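Local coordinates for protein putative ATP binding component of ABC-transporter (PDB 2R5O) that takes part in O-antigen polysaccharide export as the probable ATP-hydrolysing component of an ABC transporter, its C-terminal immunoglobulin-fold domain, the fragment crystallised, binding carbohydrate, at residues A[147-150]-A[151-154]. Numbering follows the deposited sequence.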
loop_
_atom_site.group_PDB
_atom_site.type_symbol
_atom_site.label_atom_id
_atom_site.label_comp_id
_atom_site.label_asym_id
_atom_site.label_seq_id
_atom_site.Cartn_x
_atom_site.Cartn_y
_atom_site.Cartn_z
ATOM N N ALA A 147 -27.104 -4.453 1.897
ATOM C CA ALA A 147 -27.745 -5.077 3.053
ATOM C C ALA A 147 -27.838 -6.580 2.883
ATOM O O ALA A 147 -28.062 -7.079 1.791
ATOM C CB ALA A 147 -29.124 -4.512 3.272
ATOM N N GLY A 148 -27.689 -7.297 3.991
ATOM C CA GLY A 148 -27.885 -8.748 4.017
ATOM C C GLY A 148 -26.784 -9.473 4.771
ATOM O O GLY A 148 -26.307 -8.988 5.796
ATOM N N ASN A 149 -26.422 -10.653 4.277
ATOM C CA ASN A 149 -25.319 -11.452 4.824
ATOM C C ASN A 149 -24.080 -11.196 3.973
ATOM O O ASN A 149 -24.049 -11.575 2.809
ATOM C CB ASN A 149 -25.697 -12.943 4.777
ATOM C CG ASN A 149 -27.017 -13.253 5.496
ATOM O OD1 ASN A 149 -27.859 -14.003 4.984
ATOM N ND2 ASN A 149 -27.199 -12.678 6.682
ATOM N N PRO A 150 -23.066 -10.498 4.511
ATOM C CA PRO A 150 -21.955 -10.005 3.643
ATOM C C PRO A 150 -21.185 -11.054 2.804
ATOM O O PRO A 150 -20.720 -10.780 1.691
ATOM C CB PRO A 150 -21.038 -9.255 4.613
ATOM C CG PRO A 150 -21.620 -9.438 6.003
ATOM C CD PRO A 150 -22.956 -10.062 5.913
ATOM N N GLN A 151 -21.090 -12.253 3.323
ATOM C CA GLN A 151 -20.323 -13.312 2.687
ATOM C C GLN A 151 -21.046 -13.966 1.506
ATOM O O GLN A 151 -20.424 -14.540 0.618
ATOM C CB GLN A 151 -19.992 -14.381 3.746
ATOM C CG GLN A 151 -19.163 -13.847 4.938
ATOM C CD GLN A 151 -19.416 -14.612 6.237
ATOM O OE1 GLN A 151 -19.648 -15.814 6.220
ATOM N NE2 GLN A 151 -19.389 -13.905 7.363
ATOM N N THR A 152 -22.374 -13.949 1.546
ATOM C CA THR A 152 -23.155 -14.883 0.753
ATOM C C THR A 152 -24.409 -14.303 0.117
ATOM O O THR A 152 -24.916 -14.870 -0.839
ATOM C CB THR A 152 -23.602 -16.072 1.631
ATOM O OG1 THR A 152 -24.296 -15.564 2.771
ATOM C CG2 THR A 152 -22.386 -16.860 2.124
ATOM N N ASP A 153 -24.965 -13.217 0.649
ATOM C CA ASP A 153 -26.289 -12.759 0.181
ATOM C C ASP A 153 -26.500 -11.308 0.552
ATOM O O ASP A 153 -27.171 -11.001 1.540
ATOM C CB ASP A 153 -27.389 -13.622 0.785
ATOM C CG ASP A 153 -28.764 -13.313 0.241
ATOM O OD1 ASP A 153 -28.889 -12.467 -0.669
ATOM O OD2 ASP A 153 -29.739 -13.952 0.716
ATOM N N MET A 154 -25.908 -10.426 -0.238
ATOM C CA MET A 154 -25.945 -8.997 0.014
ATOM C C MET A 154 -26.512 -8.285 -1.175
ATOM O O MET A 154 -26.074 -8.495 -2.312
ATOM C CB MET A 154 -24.523 -8.501 0.176
ATOM C CG MET A 154 -23.819 -9.059 1.341
ATOM S SD MET A 154 -24.548 -8.531 2.887
ATOM C CE MET A 154 -24.004 -6.861 2.745
HETATM O O HOH W 1 -30.029 -9.515 0.801
HETATM O O HOH W 2 -26.870 -16.174 3.493
HETATM O O HOH W 3 -29.616 -15.331 2.933
#
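The flat peptide group joining N149 to P150 has, in the M154 conformer described, that side chain over one face, though how closely it approaches the peptide is doubtful. Around its carbonyl oxygen, the amide of D153 sits in the carbonyl plane, and that of T152 stands above it, on the side opposite the sulfur of this conformer. The resulting pair of bonds, D153 N to N149 O at 2.9 Å and T152 N to N149 O at 3.2 Å, is what defines a classic beta bulge: two consecutive residues face one. N149 N returns a bond to D153 O at 2.9 Å, donating from above that carbonyl plane.

In the same M154 conformer, bends at chi2 and chi3 (-66° and -71°) carry the chain across the P150 ring, with SD 3.7 Å from P150 CD. F107, from helix 106-109, also touches P150.

Water builds a second layer on the face carrying the N149 and D153 side chains. In the N149 conformer described, OD1 accepts from two waters; one also reaches D153 OD2 at 2.6 Å, the other T152 OG1 at 2.7 Å. With chi1 of 55°, T152 sets OG1 between its own backbone N and carbonyl carbon, 3.6 Å from N149 CB.

At G148 the chain turns a corner with backbone angles that call for glycine: a side chain would press on the A147 carbonyl oxygen and run into D153 O, which lies 3.4 Å from G148 CA in a CA-H...O contact. This example joins strands 137-147 and 153-169 of the immunoglobulin-like domain by a short surface turn. Its chemistry implies that backbone bonds to N149 set the bulge, while in the N149 conformer described water links the N149, T152 and D153 side chains.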